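Long-range contacts in prolyl-tRNA synthetase (Giardia lamblia ATCC 50803, PDB 3IAL), which probably catalyses the ATP-dependent attachment of L-proline to tRNA(Pro), releasing AMP and diphosphate, and is seen here with the prolyl-adenylate intermediate bound: residues B[132-138]-B[253-259]; B[171-177]-B[266-272]; B[207-212]-B[486-492]. All blocks are in the same frame, centred on the assembly; numbering follows the deposited sequence.

Contact 1 (B[132-138]-B[253-259]); sequences SKWVRSY and DILYANK
Segments 132-138 and 253-259 run in the same direction where two helix ends meet. S132-W134 close helix 124-134, and V135 (phi/psi -108/108) is the first residue to leave it. D253, at positive phi (55/52), is the C-prime residue of the Schellman motif ending helix 247-251. CA atoms pair S132 with I254 (4.3 Å), R136 with Y256 (4.5 Å) and Y138 with N258 (5.1 Å).

Backbone hydrogen bonds centre on A257, which forms a single bridge with S137: A257 N donates to R136 O (3.0 Å) and Y138 N to A257 O (3.0 Å). Y256 CA adds a CA-H...O contact to R136 O (3.4 Å). V135 O and L255 O, both acceptors, are only 3.0 Å apart.

Among polar side chains, S132 OG (chi1 t) lies 2.6 Å from D253 O, with F252 O also in reach of its proton. R136 (chi1 m, chi2 m) folds back so that NE donates to S132 O (3.2 Å).

Apolar side chains pack along one side of the paired backbones: V135 (chi1 t) places CB 4.0 Å from I254 CG2 and CG1 3.8 Å from Y256 CB, while Y138 CB meets Y256 CD1 at 3.9 Å. Y138 and Y256 both take chi1 p; Y256 OH is bonded to A178 O. K259 CG lies over the Y138 ring, 3.8 Å from its centroid, a CH-pi contact.

The short bridge thus ties the exit of helix 124-134 to the edge strand 256-257 of the class II catalytic core, combining main-chain bonds with aliphatic and aromatic packing and using no salt bridge.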
loop_
_atom_site.group_PDB
_atom_site.type_symbol
_atom_site.label_atom_id
_atom_site.label_comp_id
_atom_site.label_asym_id
_atom_site.label_seq_id
_atom_site.Cartn_x
_atom_site.Cartn_y
_atom_site.Cartn_z
ATOM N N SER B 132 18.095 8.040 -15.808
ATOM C CA SER B 132 18.856 8.407 -17.009
ATOM C C SER B 132 17.971 9.020 -18.090
ATOM O O SER B 132 18.403 9.896 -18.830
ATOM C CB SER B 132 19.563 7.173 -17.583
ATOM O OG SER B 132 20.535 7.543 -18.548
ATOM N N LYS B 133 16.738 8.536 -18.183
ATOM C CA LYS B 133 15.758 9.057 -19.133
ATOM C C LYS B 133 15.012 10.279 -18.587
ATOM O O LYS B 133 14.762 11.234 -19.320
ATOM C CB LYS B 133 14.764 7.955 -19.510
ATOM C CG LYS B 133 15.429 6.690 -20.064
ATOM C CD LYS B 133 14.400 5.620 -20.403
ATOM C CE LYS B 133 15.063 4.347 -20.915
ATOM N NZ LYS B 133 15.935 3.756 -19.864
ATOM N N TRP B 134 14.673 10.260 -17.302
ATOM C CA TRP B 134 13.898 11.352 -16.694
ATOM C C TRP B 134 14.710 12.625 -16.413
ATOM O O TRP B 134 14.144 13.713 -16.297
ATOM C CB TRP B 134 13.241 10.882 -15.398
ATOM C CG TRP B 134 12.321 9.699 -15.556
ATOM C CD1 TRP B 134 11.703 9.281 -16.701
ATOM C CD2 TRP B 134 11.894 8.806 -14.522
ATOM N NE1 TRP B 134 10.927 8.179 -16.444
ATOM C CE2 TRP B 134 11.025 7.866 -15.114
ATOM C CE3 TRP B 134 12.155 8.713 -13.147
ATOM C CZ2 TRP B 134 10.419 6.849 -14.384
ATOM C CZ3 TRP B 134 11.557 7.697 -12.424
ATOM C CH2 TRP B 134 10.702 6.776 -13.042
ATOM N N VAL B 135 16.026 12.483 -16.287
ATOM C CA VAL B 135 16.898 13.590 -15.925
ATOM C C VAL B 135 17.710 14.018 -17.141
ATOM O O VAL B 135 18.605 13.301 -17.571
ATOM C CB VAL B 135 17.862 13.197 -14.795
ATOM C CG1 VAL B 135 18.804 14.344 -14.466
ATOM C CG2 VAL B 135 17.079 12.746 -13.560
ATOM N N ARG B 136 17.370 15.179 -17.699
ATOM C CA ARG B 136 18.109 15.753 -18.833
ATOM C C ARG B 136 18.586 17.185 -18.567
ATOM O O ARG B 136 19.602 17.614 -19.118
ATOM C CB ARG B 136 17.247 15.686 -20.103
ATOM C CG ARG B 136 16.857 14.247 -20.523
ATOM C CD ARG B 136 18.096 13.428 -20.937
ATOM N NE ARG B 136 17.850 11.995 -21.130
ATOM C CZ ARG B 136 17.307 11.455 -22.220
ATOM N NH1 ARG B 136 16.918 12.219 -23.235
ATOM N NH2 ARG B 136 17.144 10.138 -22.305
ATOM N N SER B 137 17.875 17.898 -17.696
ATOM C CA SER B 137 18.158 19.291 -17.386
ATOM C C SER B 137 18.169 19.519 -15.869
ATOM O O SER B 137 17.596 18.729 -15.114
ATOM C CB SER B 137 17.079 20.167 -18.042
ATOM O OG SER B 137 16.992 21.453 -17.449
ATOM N N TYR B 138 18.817 20.605 -15.436
ATOM C CA TYR B 138 18.732 21.057 -14.047
ATOM C C TYR B 138 17.282 21.321 -13.645
ATOM O O TYR B 138 16.955 21.288 -12.456
ATOM C CB TYR B 138 19.579 22.313 -13.794
ATOM C CG TYR B 138 19.050 23.566 -14.456
ATOM C CD1 TYR B 138 18.260 24.469 -13.751
ATOM C CD2 TYR B 138 19.327 23.843 -15.797
ATOM C CE1 TYR B 138 17.759 25.615 -14.365
ATOM C CE2 TYR B 138 18.835 24.987 -16.416
ATOM C CZ TYR B 138 18.052 25.866 -15.698
ATOM O OH TYR B 138 17.554 26.997 -16.311
ATOM N N ASP B 253 24.732 6.441 -16.876
ATOM C CA ASP B 253 24.691 7.586 -17.788
ATOM C C ASP B 253 23.564 8.559 -17.449
ATOM O O ASP B 253 22.738 8.897 -18.303
ATOM C CB ASP B 253 24.571 7.115 -19.246
ATOM C CG ASP B 253 25.808 6.388 -19.730
ATOM O OD1 ASP B 253 26.508 5.765 -18.899
ATOM O OD2 ASP B 253 26.071 6.443 -20.952
ATOM N N ILE B 254 23.526 8.974 -16.184
ATOM C CA ILE B 254 22.634 10.022 -15.744
ATOM C C ILE B 254 23.385 11.338 -15.818
ATOM O O ILE B 254 24.340 11.571 -15.068
ATOM C CB ILE B 254 22.126 9.830 -14.298
ATOM C CG1 ILE B 254 21.529 8.434 -14.101
ATOM C CG2 ILE B 254 21.088 10.904 -13.987
ATOM C CD1 ILE B 254 21.044 8.177 -12.708
ATOM N N LEU B 255 22.940 12.196 -16.722
ATOM C CA LEU B 255 23.575 13.469 -16.950
ATOM C C LEU B 255 22.502 14.537 -17.086
ATOM O O LEU B 255 21.440 14.284 -17.646
ATOM C CB LEU B 255 24.422 13.408 -18.230
ATOM C CG LEU B 255 25.758 12.659 -18.158
ATOM C CD1 LEU B 255 26.323 12.483 -19.569
ATOM C CD2 LEU B 255 26.763 13.400 -17.269
ATOM N N TYR B 256 22.777 15.717 -16.548
ATOM C CA TYR B 256 21.899 16.861 -16.727
ATOM C C TYR B 256 22.701 18.069 -17.190
ATOM O O TYR B 256 23.861 18.248 -16.802
ATOM C CB TYR B 256 21.123 17.181 -15.438
ATOM C CG TYR B 256 21.918 17.826 -14.315
ATOM C CD1 TYR B 256 21.963 19.215 -14.175
ATOM C CD2 TYR B 256 22.579 17.050 -13.360
ATOM C CE1 TYR B 256 22.665 19.815 -13.139
ATOM C CE2 TYR B 256 23.295 17.649 -12.311
ATOM C CZ TYR B 256 23.337 19.032 -12.215
ATOM O OH TYR B 256 24.034 19.640 -11.192
ATOM N N ALA B 257 22.076 18.878 -18.036
ATOM C CA ALA B 257 22.647 20.148 -18.444
ATOM C C ALA B 257 22.381 21.158 -17.339
ATOM O O ALA B 257 21.228 21.409 -17.004
ATOM C CB ALA B 257 22.023 20.621 -19.778
ATOM N N ASN B 258 23.438 21.735 -16.771
ATOM C CA ASN B 258 23.279 22.769 -15.747
ATOM C C ASN B 258 22.956 24.121 -16.379
ATOM O O ASN B 258 22.741 24.193 -17.589
ATOM C CB ASN B 258 24.498 22.817 -14.806
ATOM C CG ASN B 258 25.774 23.321 -15.469
ATOM O OD1 ASN B 258 25.766 23.873 -16.573
ATOM N ND2 ASN B 258 26.895 23.148 -14.762
ATOM N N LYS B 259 22.893 25.179 -15.575
ATOM C CA LYS B 259 22.541 26.521 -16.079
ATOM C C LYS B 259 23.550 27.073 -17.086
ATOM O O LYS B 259 23.176 27.822 -17.986
ATOM C CB LYS B 259 22.389 27.519 -14.927
ATOM C CG LYS B 259 21.050 27.447 -14.214
ATOM C CD LYS B 259 21.107 28.120 -12.849
ATOM C CE LYS B 259 19.742 28.119 -12.170
ATOM N NZ LYS B 259 19.822 28.596 -10.763
#

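Contact 2 (B[171-177]-B[266-272]); sequences NEAHCCH and PYLTCAG. With PR8 (5'-O-[(R)-hydroxy{[(2S)-pyrrolidin-2-ylcarbonyl]oxy}phosphoryl]adenosine), chain H.
This is the antiparallel active-site sheet of a class II aminoacyl-tRNA synthetase, where the second strand of motif 2 (167-177) meets the motif 3 strand (263-274). The strand axes approach to 4.6 Å at 167°. Hydrogen-bonded pairs are A173-A271, C175-T269 and H177-Y267, each with two N-H...O bonds of 2.8-3.0 Å, from A173 N to A271 O (2.8 Å) through T269 N to C175 O (3.0 Å). Non-hydrogen-bonded pairs are E172-G272, H174-C270 and C176-L268, their CA atoms 4.3-4.8 Å apart.

E172, H174, C176, L268 and C270 share the face turned to helix 124-134. E172 (chi1 p, chi2 t) reaches along the strand, and its OE2 accepts from H174 NE2 (2.8 Å), while OE1 bonds S123. H174 (chi1 m, chi2 -100°) sets its ring against C270 CB, 4.1 Å from the centroid and off-centre; its ND1 bonds Y128. C176 (t) places SG 3.5 Å from P266 CG and CB 3.9 Å from L268 CD2 (L268 m, t).

On the other face, covered by helices 52-71 and 180-201, H177 (chi1 m, chi2 -78°) and T269 (chi1 p) meet diagonally in an NE2-OG1 hydrogen bond of 2.8 Å; Y190 also bonds T269 OG1. Water 1 lies 2.8 Å from N171 OD1 (N171 t) and 2.9 Å from A271 O, while N171 ND2 bonds T148.

The prolyl ring of PR8 rests on the E172 face: its CG is 3.5 Å from E172 CB and its CD 3.6 Å from H174 CE1. At G272 an ideal CB would come within 2.7 Å of PR8 C5'.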
loop_
_atom_site.group_PDB
_atom_site.type_symbol
_atom_site.label_atom_id
_atom_site.label_comp_id
_atom_site.label_asym_id
_atom_site.label_seq_id
_atom_site.Cartn_x
_atom_site.Cartn_y
_atom_site.Cartn_z
ATOM N N ASN B 171 10.217 -0.251 2.377
ATOM C CA ASN B 171 10.135 0.966 1.588
ATOM C C ASN B 171 11.540 1.441 1.262
ATOM O O ASN B 171 12.421 1.453 2.137
ATOM C CB ASN B 171 9.333 2.041 2.327
ATOM C CG ASN B 171 9.292 3.379 1.580
ATOM O OD1 ASN B 171 10.276 4.110 1.555
ATOM N ND2 ASN B 171 8.136 3.712 1.006
ATOM N N GLU B 172 11.745 1.797 -0.007
ATOM C CA GLU B 172 13.005 2.363 -0.483
ATOM C C GLU B 172 12.764 3.706 -1.168
ATOM O O GLU B 172 11.924 3.814 -2.062
ATOM C CB GLU B 172 13.725 1.401 -1.442
ATOM C CG GLU B 172 12.959 1.013 -2.710
ATOM C CD GLU B 172 13.685 -0.053 -3.528
ATOM O OE1 GLU B 172 13.044 -1.048 -3.945
ATOM O OE2 GLU B 172 14.902 0.107 -3.759
ATOM N N ALA B 173 13.485 4.722 -0.704
ATOM C CA ALA B 173 13.487 6.058 -1.280
ATOM C C ALA B 173 14.785 6.250 -2.058
ATOM O O ALA B 173 15.838 5.800 -1.606
ATOM C CB ALA B 173 13.402 7.092 -0.173
ATOM N N HIS B 174 14.702 6.919 -3.211
ATOM C CA HIS B 174 15.856 7.203 -4.078
ATOM C C HIS B 174 15.710 8.628 -4.609
ATOM O O HIS B 174 14.664 8.975 -5.190
ATOM C CB HIS B 174 15.908 6.240 -5.273
ATOM C CG HIS B 174 16.078 4.800 -4.900
ATOM N ND1 HIS B 174 17.296 4.152 -4.950
ATOM C CD2 HIS B 174 15.176 3.873 -4.486
ATOM C CE1 HIS B 174 17.138 2.895 -4.571
ATOM N NE2 HIS B 174 15.862 2.699 -4.280
ATOM N N CYS B 175 16.736 9.456 -4.402
ATOM C CA CYS B 175 16.696 10.843 -4.842
ATOM C C CYS B 175 17.914 11.203 -5.656
ATOM O O CYS B 175 19.023 10.742 -5.380
ATOM C CB CYS B 175 16.599 11.793 -3.656
ATOM S SG CYS B 175 15.166 11.524 -2.605
ATOM N N CYS B 176 17.682 12.048 -6.652
ATOM C CA CYS B 176 18.698 12.515 -7.562
ATOM C C CYS B 176 18.875 14.017 -7.334
ATOM O O CYS B 176 17.895 14.771 -7.330
ATOM C CB CYS B 176 18.242 12.227 -8.985
ATOM S SG CYS B 176 19.459 12.490 -10.254
ATOM N N HIS B 177 20.125 14.440 -7.149
ATOM C CA HIS B 177 20.442 15.778 -6.661
ATOM C C HIS B 177 21.415 16.515 -7.576
ATOM O O HIS B 177 22.330 15.917 -8.135
ATOM C CB HIS B 177 21.069 15.673 -5.272
ATOM C CG HIS B 177 20.287 14.829 -4.313
ATOM N ND1 HIS B 177 19.147 15.283 -3.682
ATOM C CD2 HIS B 177 20.495 13.570 -3.859
ATOM C CE1 HIS B 177 18.687 14.335 -2.886
ATOM N NE2 HIS B 177 19.490 13.290 -2.967
ATOM N N PRO B 266 24.673 14.018 -11.698
ATOM C CA PRO B 266 24.043 14.351 -10.435
ATOM C C PRO B 266 24.440 13.364 -9.345
ATOM O O PRO B 266 24.940 12.275 -9.629
ATOM C CB PRO B 266 22.548 14.232 -10.749
ATOM C CG PRO B 266 22.469 13.200 -11.823
ATOM C CD PRO B 266 23.779 13.238 -12.573
ATOM N N TYR B 267 24.224 13.767 -8.102
ATOM C CA TYR B 267 24.456 12.913 -6.949
ATOM C C TYR B 267 23.229 12.056 -6.696
ATOM O O TYR B 267 22.111 12.493 -6.967
ATOM C CB TYR B 267 24.756 13.772 -5.718
ATOM C CG TYR B 267 26.217 14.137 -5.583
ATOM C CD1 TYR B 267 26.836 14.977 -6.500
ATOM C CD2 TYR B 267 26.981 13.637 -4.533
ATOM C CE1 TYR B 267 28.186 15.314 -6.376
ATOM C CE2 TYR B 267 28.318 13.967 -4.401
ATOM C CZ TYR B 267 28.918 14.805 -5.322
ATOM O OH TYR B 267 30.251 15.119 -5.176
ATOM N N LEU B 268 23.437 10.843 -6.179
ATOM C CA LEU B 268 22.332 9.960 -5.792
ATOM C C LEU B 268 22.349 9.632 -4.290
ATOM O O LEU B 268 23.411 9.418 -3.699
ATOM C CB LEU B 268 22.374 8.665 -6.609
ATOM C CG LEU B 268 22.123 8.784 -8.121
ATOM C CD1 LEU B 268 22.422 7.458 -8.804
ATOM C CD2 LEU B 268 20.704 9.264 -8.454
ATOM N N THR B 269 21.165 9.596 -3.687
ATOM C CA THR B 269 21.001 9.113 -2.323
ATOM C C THR B 269 19.857 8.094 -2.249
ATOM O O THR B 269 18.993 8.043 -3.133
ATOM C CB THR B 269 20.756 10.273 -1.320
ATOM O OG1 THR B 269 19.479 10.884 -1.561
ATOM C CG2 THR B 269 21.863 11.336 -1.436
ATOM N N CYS B 270 19.867 7.269 -1.206
ATOM C CA CYS B 270 18.740 6.370 -0.944
ATOM C C CYS B 270 18.587 6.028 0.521
ATOM O O CYS B 270 19.506 6.194 1.309
ATOM C CB CYS B 270 18.831 5.093 -1.773
ATOM S SG CYS B 270 20.308 4.125 -1.546
ATOM N N ALA B 271 17.393 5.577 0.875
ATOM C CA ALA B 271 17.065 5.240 2.250
ATOM C C ALA B 271 16.126 4.058 2.255
ATOM O O ALA B 271 15.205 3.994 1.444
ATOM C CB ALA B 271 16.429 6.426 2.965
ATOM N N GLY B 272 16.361 3.132 3.178
ATOM C CA GLY B 272 15.574 1.907 3.255
ATOM C C GLY B 272 15.185 1.546 4.673
ATOM O O GLY B 272 16.013 1.596 5.586
HETATM C C PR8 H . 19.522 -0.458 0.975
HETATM N N PR8 H . 18.767 0.188 -1.227
HETATM O O PR8 H . 19.202 -1.593 0.615
HETATM P P PR8 H . 20.125 -1.367 3.209
HETATM N N1 PR8 H . 15.164 -9.147 6.246
HETATM C C2 PR8 H . 14.509 -8.089 6.712
HETATM N N3 PR8 H . 14.961 -6.844 6.543
HETATM C C4 PR8 H . 16.101 -6.606 5.897
HETATM C C5 PR8 H . 16.819 -7.691 5.403
HETATM C C6 PR8 H . 16.326 -8.980 5.586
HETATM N N6 PR8 H . 16.998 -10.030 5.112
HETATM N N7 PR8 H . 17.903 -7.211 4.807
HETATM C C8 PR8 H . 17.877 -5.881 4.917
HETATM N N9 PR8 H . 16.782 -5.502 5.590
HETATM C CA PR8 H . 19.311 0.725 0.032
HETATM C CB PR8 H . 18.249 1.640 0.619
HETATM C CD PR8 H . 17.591 0.981 -1.568
HETATM C CG PR8 H . 16.989 1.327 -0.200
HETATM C "C1'" PR8 H . 16.424 -4.082 5.907
HETATM O O10 PR8 H . 20.092 -0.134 2.167
HETATM O O1P PR8 H . 21.120 -2.411 2.851
HETATM C "C2'" PR8 H . 17.393 -3.440 6.929
HETATM O "O2'" PR8 H . 16.659 -2.627 7.857
HETATM O O2P PR8 H . 20.488 -0.704 4.625
HETATM C "C3'" PR8 H . 18.218 -2.511 6.069
HETATM O "O3'" PR8 H . 18.755 -1.447 6.859
HETATM C "C4'" PR8 H . 17.092 -2.001 5.189
HETATM O "O4'" PR8 H . 16.525 -3.242 4.713
HETATM C "C5'" PR8 H . 17.673 -1.154 4.078
HETATM O "O5'" PR8 H . 18.614 -1.903 3.334
HETATM O O HOH W 1 12.715 4.497 2.935
#

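Contact 3 (B[207-212]-B[486-492]); sequences QKLRRV and IRGHNPD
A junction between the class II catalytic core and the C-terminal domain characteristic of this type of prolyl-tRNA synthetase is made by strands 207-211 and 485-489. Their segments cross at 100°, with axes 4.6 Å apart, so pairing is short. R210-H489 is the antiparallel hydrogen-bonded pair (R210 N to H489 O 2.7 Å, H489 N to R210 O 3.2 Å), followed by the non-hydrogen-bonded pair R211-G488. R487 and G488 form a classic beta bulge facing Y513. At G488 (phi/psi 156/-167) any CB would clash with R210 O (2.0 Å), and these angles alone call for glycine. R487 O accepts from V212 N (3.2 Å) and R211 NH1 (3.0 Å).

R211 (t, p, p) and R487 (m, m, m) bring their guanidiniums close, planes steeply inclined, R211 NH1 3.3 Å from R487 NE, both donors. V212 CG1 packs on I486 CG2 (3.5 Å).

The like charges are compensated by D227, salt-bridged to both arginines, and by E485, which pairs with R487; R211 NH2 also bonds Q237.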
loop_
_atom_site.group_PDB
_atom_site.type_symbol
_atom_site.label_atom_id
_atom_site.label_comp_id
_atom_site.label_asym_id
_atom_site.label_seq_id
_atom_site.Cartn_x
_atom_site.Cartn_y
_atom_site.Cartn_z
ATOM N N GLN B 207 20.910 3.403 17.667
ATOM C CA GLN B 207 22.194 4.103 17.593
ATOM C C GLN B 207 22.489 4.538 16.161
ATOM O O GLN B 207 22.717 3.699 15.286
ATOM C CB GLN B 207 23.338 3.221 18.102
ATOM C CG GLN B 207 24.699 3.917 18.098
ATOM C CD GLN B 207 24.748 5.131 19.017
ATOM O OE1 GLN B 207 24.448 5.034 20.205
ATOM N NE2 GLN B 207 25.141 6.276 18.471
ATOM N N LYS B 208 22.485 5.850 15.930
ATOM C CA LYS B 208 22.861 6.415 14.638
ATOM C C LYS B 208 24.370 6.314 14.452
ATOM O O LYS B 208 25.121 6.834 15.270
ATOM C CB LYS B 208 22.429 7.877 14.549
ATOM C CG LYS B 208 23.072 8.647 13.395
ATOM C CD LYS B 208 22.345 9.960 13.126
ATOM C CE LYS B 208 22.956 10.707 11.954
ATOM N NZ LYS B 208 22.133 11.898 11.606
ATOM N N LEU B 209 24.802 5.655 13.376
ATOM C CA LEU B 209 26.222 5.504 13.076
ATOM C C LEU B 209 26.544 5.727 11.614
ATOM O O LEU B 209 25.732 5.447 10.738
ATOM C CB LEU B 209 26.693 4.097 13.432
ATOM C CG LEU B 209 26.558 3.643 14.879
ATOM C CD1 LEU B 209 26.819 2.147 14.961
ATOM C CD2 LEU B 209 27.494 4.432 15.796
ATOM N N ARG B 210 27.753 6.214 11.365
ATOM C CA ARG B 210 28.388 6.065 10.078
ATOM C C ARG B 210 28.965 4.640 10.046
ATOM O O ARG B 210 29.900 4.321 10.786
ATOM C CB ARG B 210 29.498 7.106 9.899
ATOM C CG ARG B 210 30.268 7.006 8.571
ATOM C CD ARG B 210 29.443 7.481 7.392
ATOM N NE ARG B 210 29.212 8.928 7.413
ATOM C CZ ARG B 210 30.080 9.854 6.989
ATOM N NH1 ARG B 210 31.268 9.514 6.496
ATOM N NH2 ARG B 210 29.756 11.141 7.062
ATOM N N ARG B 211 28.396 3.785 9.197
ATOM C CA ARG B 211 28.866 2.403 9.074
ATOM C C ARG B 211 30.338 2.392 8.669
ATOM O O ARG B 211 30.767 3.205 7.851
ATOM C CB ARG B 211 28.002 1.632 8.065
ATOM C CG ARG B 211 28.422 0.188 7.788
ATOM C CD ARG B 211 28.146 -0.726 8.966
ATOM N NE ARG B 211 26.728 -1.028 9.168
ATOM C CZ ARG B 211 26.123 -1.120 10.362
ATOM N NH1 ARG B 211 26.782 -0.874 11.493
ATOM N NH2 ARG B 211 24.830 -1.432 10.434
ATOM N N VAL B 212 31.117 1.494 9.270
ATOM C CA VAL B 212 32.534 1.346 8.908
ATOM C C VAL B 212 32.712 1.233 7.389
ATOM O O VAL B 212 31.918 0.581 6.704
ATOM C CB VAL B 212 33.181 0.129 9.591
ATOM C CG1 VAL B 212 33.299 0.367 11.099
ATOM C CG2 VAL B 212 32.408 -1.156 9.272
ATOM N N ILE B 486 32.873 -4.265 14.650
ATOM C CA ILE B 486 32.877 -2.824 14.705
ATOM C C ILE B 486 31.802 -2.338 13.733
ATOM O O ILE B 486 31.875 -2.600 12.540
ATOM C CB ILE B 486 34.243 -2.236 14.357
ATOM C CG1 ILE B 486 35.299 -2.722 15.356
ATOM C CG2 ILE B 486 34.172 -0.723 14.357
ATOM C CD1 ILE B 486 36.712 -2.249 15.035
ATOM N N ARG B 487 30.805 -1.643 14.275
ATOM C CA ARG B 487 29.648 -1.195 13.516
ATOM C C ARG B 487 29.871 0.158 12.889
ATOM O O ARG B 487 29.468 0.391 11.749
ATOM C CB ARG B 487 28.428 -1.129 14.433
ATOM C CG ARG B 487 28.071 -2.466 15.041
ATOM C CD ARG B 487 27.670 -3.489 13.987
ATOM N NE ARG B 487 26.286 -3.332 13.573
ATOM C CZ ARG B 487 25.630 -4.177 12.779
ATOM N NH1 ARG B 487 26.242 -5.237 12.277
ATOM N NH2 ARG B 487 24.352 -3.958 12.481
ATOM N N GLY B 488 30.487 1.059 13.645
ATOM C CA GLY B 488 30.841 2.379 13.131
ATOM C C GLY B 488 30.982 3.420 14.229
ATOM O O GLY B 488 31.036 3.096 15.422
ATOM N N HIS B 489 31.038 4.676 13.806
ATOM C CA HIS B 489 31.125 5.799 14.722
ATOM C C HIS B 489 30.080 6.844 14.354
ATOM O O HIS B 489 29.557 6.846 13.246
ATOM C CB HIS B 489 32.530 6.405 14.679
ATOM C CG HIS B 489 32.793 7.252 13.478
ATOM N ND1 HIS B 489 33.014 6.723 12.227
ATOM C CD2 HIS B 489 32.865 8.598 13.336
ATOM C CE1 HIS B 489 33.211 7.706 11.364
ATOM N NE2 HIS B 489 33.124 8.855 12.013
ATOM N N ASN B 490 29.782 7.725 15.300
ATOM C CA ASN B 490 28.903 8.862 15.060
ATOM C C ASN B 490 29.766 10.092 14.835
ATOM O O ASN B 490 30.434 10.540 15.765
ATOM C CB ASN B 490 27.992 9.071 16.265
ATOM C CG ASN B 490 26.849 10.030 15.983
ATOM O OD1 ASN B 490 26.979 10.967 15.190
ATOM N ND2 ASN B 490 25.724 9.805 16.645
ATOM N N PRO B 491 29.781 10.638 13.600
ATOM C CA PRO B 491 30.647 11.783 13.335
ATOM C C PRO B 491 30.294 13.023 14.161
ATOM O O PRO B 491 31.164 13.865 14.403
ATOM C CB PRO B 491 30.432 12.049 11.838
ATOM C CG PRO B 491 29.900 10.799 11.292
ATOM C CD PRO B 491 29.063 10.224 12.383
ATOM N N ASP B 492 29.037 13.117 14.592
ATOM C CA ASP B 492 28.571 14.220 15.439
ATOM C C ASP B 492 29.064 14.144 16.894
ATOM O O ASP B 492 28.920 15.114 17.638
ATOM C CB ASP B 492 27.040 14.297 15.407
ATOM C CG ASP B 492 26.499 14.603 14.013
ATOM O OD1 ASP B 492 27.066 15.489 13.330
ATOM O OD2 ASP B 492 25.510 13.956 13.604
HETATM O O HOH W 2 25.006 9.223 19.337
HETATM O O HOH W 3 32.762 4.368 10.830
#

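Along the chain the segments come in the order 132-138, 171-177, 207-212, 253-259, 266-272, 486-492, so the contacts interlock. Contacts 1 and 2, with centres 16 Å apart, touch: strand 256-257 leads into strand 263-274, and P266 packs on I254 and Y256. Contact 3 lies 20 Å from contact 2 and 33 Å from contact 1, centre to centre, without touching either. All three reach one branched sheet, which continues from the core into the C-terminal domain at contact 3. Contact 2 lines the prolyl end of the prolyl-adenylate pocket, segment 132-138 of contact 1 also reaches the second subunit through W134, and contact 3 brings the R211 side chain about 7 Å (nearest atoms) from the same ligand.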